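Local atomic coordinates of oligogalacturonate lyase (Vibrio parahaemolyticus RIMD 2210633, PDB entry 3C5M), a protein that probably cleaves short oligogalacturonides, breakdown products of pectin, by beta-elimination, with a manganese ion bound in its seven-bladed beta-propeller. Residues 276-288 with 319-332. Sequence-based numbering, arbitrary orientation.
Sequences NEEVMVMPPCSHL and DPFLYVLNTKAKSA. With MN (manganese (II) ion), chain D.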
loop_
_atom_site.group_PDB
_atom_site.type_symbol
_atom_site.label_atom_id
_atom_site.label_comp_id
_atom_site.label_asym_id
_atom_site.label_seq_id
_atom_site.Cartn_x
_atom_site.Cartn_y
_atom_site.Cartn_z
ATOM N N ASN A 276 -14.776 -15.940 -8.669
ATOM C CA ASN A 276 -14.663 -14.521 -8.984
ATOM C C ASN A 276 -15.933 -13.962 -9.613
ATOM O O ASN A 276 -16.736 -14.699 -10.174
ATOM C CB ASN A 276 -13.465 -14.283 -9.913
ATOM C CG ASN A 276 -12.154 -14.779 -9.314
ATOM O OD1 ASN A 276 -11.977 -15.975 -9.077
ATOM N ND2 ASN A 276 -11.233 -13.860 -9.067
ATOM N N GLU A 277 -16.114 -12.653 -9.505
ATOM C CA GLU A 277 -17.282 -11.995 -10.068
ATOM C C GLU A 277 -17.025 -10.510 -10.300
ATOM O O GLU A 277 -16.473 -9.814 -9.445
ATOM C CB GLU A 277 -18.493 -12.174 -9.149
ATOM C CG GLU A 277 -18.246 -11.778 -7.704
ATOM C CD GLU A 277 -19.510 -11.817 -6.868
ATOM O OE1 GLU A 277 -20.414 -10.990 -7.118
ATOM O OE2 GLU A 277 -19.602 -12.677 -5.964
ATOM N N GLU A 278 -17.428 -10.035 -11.472
ATOM C CA GLU A 278 -17.260 -8.643 -11.859
ATOM C C GLU A 278 -18.082 -7.726 -10.952
ATOM O O GLU A 278 -19.179 -8.084 -10.528
ATOM C CB GLU A 278 -17.693 -8.481 -13.316
ATOM C CG GLU A 278 -17.538 -7.089 -13.888
ATOM C CD GLU A 278 -18.067 -6.995 -15.312
ATOM O OE1 GLU A 278 -17.582 -7.764 -16.173
ATOM O OE2 GLU A 278 -18.963 -6.155 -15.564
ATOM N N VAL A 279 -17.537 -6.550 -10.652
ATOM C CA VAL A 279 -18.219 -5.581 -9.801
ATOM C C VAL A 279 -18.574 -4.300 -10.557
ATOM O O VAL A 279 -19.680 -3.777 -10.411
ATOM C CB VAL A 279 -17.367 -5.210 -8.574
ATOM C CG1 VAL A 279 -16.041 -4.655 -9.020
ATOM C CG2 VAL A 279 -18.102 -4.187 -7.719
HETATM N N MSE A 280 -17.636 -3.791 -11.354
HETATM C CA MSE A 280 -17.883 -2.585 -12.136
HETATM C C MSE A 280 -16.705 -2.190 -13.020
HETATM O O MSE A 280 -15.638 -2.797 -12.956
HETATM C CB MSE A 280 -18.238 -1.413 -11.224
HETATM C CG MSE A 280 -17.046 -0.699 -10.611
HETATM SE SE MSE A 280 -17.529 0.957 -9.667
HETATM C CE MSE A 280 -17.397 0.294 -7.868
ATOM N N VAL A 281 -16.914 -1.172 -13.851
ATOM C CA VAL A 281 -15.871 -0.679 -14.743
ATOM C C VAL A 281 -14.781 -0.019 -13.926
ATOM O O VAL A 281 -14.930 0.191 -12.727
ATOM C CB VAL A 281 -16.406 0.366 -15.711
ATOM C CG1 VAL A 281 -17.519 -0.229 -16.542
ATOM C CG2 VAL A 281 -16.896 1.581 -14.932
HETATM N N MSE A 282 -13.693 0.339 -14.588
HETATM C CA MSE A 282 -12.567 0.945 -13.902
HETATM C C MSE A 282 -12.091 2.177 -14.626
HETATM O O MSE A 282 -11.540 2.081 -15.724
HETATM C CB MSE A 282 -11.411 -0.053 -13.835
HETATM C CG MSE A 282 -10.940 -0.429 -12.437
HETATM SE SE MSE A 282 -9.812 0.849 -11.566
HETATM C CE MSE A 282 -8.139 0.467 -12.472
ATOM N N PRO A 283 -12.300 3.359 -14.030
ATOM C CA PRO A 283 -11.845 4.584 -14.694
ATOM C C PRO A 283 -10.315 4.577 -14.816
ATOM O O PRO A 283 -9.627 3.858 -14.087
ATOM C CB PRO A 283 -12.371 5.688 -13.782
ATOM C CG PRO A 283 -12.424 5.022 -12.435
ATOM C CD PRO A 283 -12.962 3.656 -12.749
ATOM N N PRO A 284 -9.764 5.377 -15.741
ATOM C CA PRO A 284 -8.310 5.436 -15.937
ATOM C C PRO A 284 -7.550 5.775 -14.652
ATOM O O PRO A 284 -7.229 6.941 -14.408
ATOM C CB PRO A 284 -8.160 6.520 -17.001
ATOM C CG PRO A 284 -9.309 7.451 -16.682
ATOM C CD PRO A 284 -10.435 6.471 -16.470
ATOM N N CYS A 285 -7.255 4.762 -13.838
ATOM C CA CYS A 285 -6.550 4.982 -12.572
ATOM C C CYS A 285 -5.384 4.043 -12.320
ATOM O O CYS A 285 -5.398 2.898 -12.760
ATOM C CB CYS A 285 -7.529 4.877 -11.403
ATOM S SG CYS A 285 -8.759 6.193 -11.353
ATOM N N SER A 286 -4.382 4.522 -11.588
ATOM C CA SER A 286 -3.203 3.711 -11.290
ATOM C C SER A 286 -3.452 2.733 -10.163
ATOM O O SER A 286 -3.453 1.526 -10.371
ATOM C CB SER A 286 -2.016 4.595 -10.905
ATOM O OG SER A 286 -1.603 5.407 -11.986
ATOM N N HIS A 287 -3.660 3.262 -8.964
ATOM C CA HIS A 287 -3.886 2.422 -7.796
ATOM C C HIS A 287 -5.362 2.354 -7.473
ATOM O O HIS A 287 -6.138 3.186 -7.937
ATOM C CB HIS A 287 -3.139 2.973 -6.579
ATOM C CG HIS A 287 -1.742 3.417 -6.875
ATOM N ND1 HIS A 287 -1.467 4.564 -7.586
ATOM C CD2 HIS A 287 -0.544 2.869 -6.563
ATOM C CE1 HIS A 287 -0.157 4.702 -7.700
ATOM N NE2 HIS A 287 0.425 3.687 -7.089
ATOM N N LEU A 288 -5.743 1.365 -6.667
ATOM C CA LEU A 288 -7.130 1.194 -6.270
ATOM C C LEU A 288 -7.200 0.677 -4.841
ATOM O O LEU A 288 -6.526 -0.281 -4.492
ATOM C CB LEU A 288 -7.827 0.214 -7.211
ATOM C CG LEU A 288 -9.308 -0.086 -6.951
ATOM C CD1 LEU A 288 -10.134 1.191 -6.995
ATOM C CD2 LEU A 288 -9.796 -1.064 -7.997
ATOM N N ASP A 319 -5.228 12.672 -16.791
ATOM C CA ASP A 319 -6.281 12.801 -15.788
ATOM C C ASP A 319 -5.712 13.031 -14.390
ATOM O O ASP A 319 -5.134 12.135 -13.790
ATOM C CB ASP A 319 -7.144 11.541 -15.798
ATOM C CG ASP A 319 -8.296 11.608 -14.814
ATOM O OD1 ASP A 319 -9.155 10.713 -14.854
ATOM O OD2 ASP A 319 -8.343 12.543 -13.996
ATOM N N PRO A 320 -5.873 14.242 -13.850
ATOM C CA PRO A 320 -5.350 14.527 -12.517
ATOM C C PRO A 320 -6.408 14.378 -11.420
ATOM O O PRO A 320 -6.269 14.955 -10.345
ATOM C CB PRO A 320 -4.895 15.968 -12.656
ATOM C CG PRO A 320 -6.052 16.556 -13.441
ATOM C CD PRO A 320 -6.271 15.492 -14.524
ATOM N N PHE A 321 -7.460 13.609 -11.673
ATOM C CA PHE A 321 -8.518 13.471 -10.672
ATOM C C PHE A 321 -8.515 12.205 -9.821
ATOM O O PHE A 321 -8.049 11.137 -10.237
ATOM C CB PHE A 321 -9.905 13.592 -11.324
ATOM C CG PHE A 321 -10.230 14.970 -11.817
ATOM C CD1 PHE A 321 -9.999 15.321 -13.145
ATOM C CD2 PHE A 321 -10.765 15.920 -10.950
ATOM C CE1 PHE A 321 -10.299 16.595 -13.606
ATOM C CE2 PHE A 321 -11.068 17.197 -11.390
ATOM C CZ PHE A 321 -10.836 17.540 -12.725
ATOM N N LEU A 322 -9.049 12.350 -8.613
ATOM C CA LEU A 322 -9.193 11.243 -7.687
ATOM C C LEU A 322 -10.622 10.760 -7.875
ATOM O O LEU A 322 -11.537 11.566 -8.020
ATOM C CB LEU A 322 -8.991 11.713 -6.249
ATOM C CG LEU A 322 -7.539 11.784 -5.772
ATOM C CD1 LEU A 322 -7.478 12.366 -4.361
ATOM C CD2 LEU A 322 -6.927 10.391 -5.825
ATOM N N TYR A 323 -10.822 9.451 -7.873
ATOM C CA TYR A 323 -12.160 8.928 -8.070
ATOM C C TYR A 323 -12.737 8.207 -6.867
ATOM O O TYR A 323 -12.031 7.487 -6.163
ATOM C CB TYR A 323 -12.168 7.991 -9.270
ATOM C CG TYR A 323 -11.999 8.688 -10.594
ATOM C CD1 TYR A 323 -13.106 8.965 -11.405
ATOM C CD2 TYR A 323 -10.732 9.057 -11.054
ATOM C CE1 TYR A 323 -12.957 9.584 -12.640
ATOM C CE2 TYR A 323 -10.569 9.677 -12.287
ATOM C CZ TYR A 323 -11.686 9.937 -13.077
ATOM O OH TYR A 323 -11.547 10.550 -14.301
ATOM N N VAL A 324 -14.023 8.416 -6.621
ATOM C CA VAL A 324 -14.685 7.729 -5.526
ATOM C C VAL A 324 -15.791 6.864 -6.131
ATOM O O VAL A 324 -16.893 7.334 -6.427
ATOM C CB VAL A 324 -15.268 8.712 -4.501
ATOM C CG1 VAL A 324 -16.099 7.968 -3.492
ATOM C CG2 VAL A 324 -14.146 9.441 -3.793
ATOM N N LEU A 325 -15.466 5.592 -6.340
ATOM C CA LEU A 325 -16.400 4.643 -6.909
ATOM C C LEU A 325 -17.395 4.151 -5.868
ATOM O O LEU A 325 -17.068 3.985 -4.696
ATOM C CB LEU A 325 -15.651 3.449 -7.507
ATOM C CG LEU A 325 -14.693 3.723 -8.673
ATOM C CD1 LEU A 325 -13.511 4.532 -8.179
ATOM C CD2 LEU A 325 -14.208 2.406 -9.277
ATOM N N ASN A 326 -18.620 3.927 -6.317
ATOM C CA ASN A 326 -19.683 3.435 -5.470
ATOM C C ASN A 326 -19.981 1.997 -5.914
ATOM O O ASN A 326 -20.682 1.789 -6.897
ATOM C CB ASN A 326 -20.915 4.302 -5.661
ATOM C CG ASN A 326 -21.993 3.990 -4.666
ATOM O OD1 ASN A 326 -22.392 2.834 -4.506
ATOM N ND2 ASN A 326 -22.484 5.022 -3.986
ATOM N N THR A 327 -19.438 1.016 -5.194
ATOM C CA THR A 327 -19.619 -0.405 -5.510
ATOM C C THR A 327 -21.059 -0.811 -5.830
ATOM O O THR A 327 -21.331 -1.341 -6.906
ATOM C CB THR A 327 -19.099 -1.304 -4.350
ATOM O OG1 THR A 327 -17.679 -1.160 -4.244
ATOM C CG2 THR A 327 -19.432 -2.771 -4.589
ATOM N N LYS A 328 -21.970 -0.565 -4.892
ATOM C CA LYS A 328 -23.374 -0.911 -5.064
ATOM C C LYS A 328 -23.982 -0.229 -6.288
ATOM O O LYS A 328 -24.427 -0.899 -7.220
ATOM C CB LYS A 328 -24.159 -0.531 -3.806
ATOM C CG LYS A 328 -25.107 -1.624 -3.305
ATOM C CD LYS A 328 -26.238 -1.916 -4.299
ATOM C CE LYS A 328 -26.947 -3.231 -3.981
ATOM N NZ LYS A 328 -27.403 -3.327 -2.568
ATOM N N ALA A 329 -23.999 1.102 -6.289
ATOM C CA ALA A 329 -24.552 1.868 -7.409
ATOM C C ALA A 329 -23.741 1.673 -8.692
ATOM O O ALA A 329 -24.160 2.087 -9.775
ATOM C CB ALA A 329 -24.609 3.353 -7.051
ATOM N N LYS A 330 -22.581 1.037 -8.562
ATOM C CA LYS A 330 -21.701 0.787 -9.696
ATOM C C LYS A 330 -21.503 2.087 -10.460
ATOM O O LYS A 330 -21.870 2.197 -11.621
ATOM C CB LYS A 330 -22.305 -0.292 -10.609
ATOM C CG LYS A 330 -22.607 -1.608 -9.880
ATOM C CD LYS A 330 -23.181 -2.694 -10.794
ATOM C CE LYS A 330 -22.174 -3.165 -11.828
ATOM N NZ LYS A 330 -22.669 -4.357 -12.568
ATOM N N SER A 331 -20.911 3.075 -9.800
ATOM C CA SER A 331 -20.693 4.369 -10.424
ATOM C C SER A 331 -19.469 5.089 -9.877
ATOM O O SER A 331 -19.317 5.236 -8.672
ATOM C CB SER A 331 -21.915 5.246 -10.201
ATOM O OG SER A 331 -22.152 5.401 -8.815
ATOM N N ALA A 332 -18.612 5.550 -10.779
ATOM C CA ALA A 332 -17.404 6.265 -10.404
ATOM C C ALA A 332 -17.696 7.761 -10.462
ATOM O O ALA A 332 -18.468 8.210 -11.301
ATOM C CB ALA A 332 -16.272 5.908 -11.365
HETATM MN MN MN D . 2.130 3.463 -6.041
HETATM O O HOH W 1 2.826 2.079 -7.685
#
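At the link between two successive propeller blades, Pro-283 rests on the ring of Tyr-323 in a CH-pi contact: its CB sits 4.2 Å from the ring centroid, 13° off the ring normal. The sulfur of Cys-285 meets the same ring obliquely, SG lying 3.5 Å from Tyr-323 CD2. The phenol is tied within its own segment, since Tyr-323 OH donates to OD1 of Asp-319, whose OD2 accepts from the backbone N of Phe-321 in an Asx turn. Pro-283 CD also touches the CD2 methyl of Leu-325, 3.9 Å away. Strand 276-281 is the outermost strand of one four-stranded antiparallel blade; the chain runs through Pro-283 and Pro-284 into the innermost strand of the next blade, where His-287 NE2 binds manganese at 2.0 Å together with Gln-350, His-353, His-355 and a water. Strand 321-326 belongs to this second blade. Selenomethionine Met-280 reaches across the blade interface, its chain bent at chi3 (104°) to lay CE against Leu-325 CB (3.6 Å) and the backbone of Thr-327. Beside it, Val-279 CG2 packs on Thr-327 CG2 at 3.7 Å, the two side chains crossing nearly at right angles, while Thr-327 OG1 hydrogen-bonds to Gly-294 O.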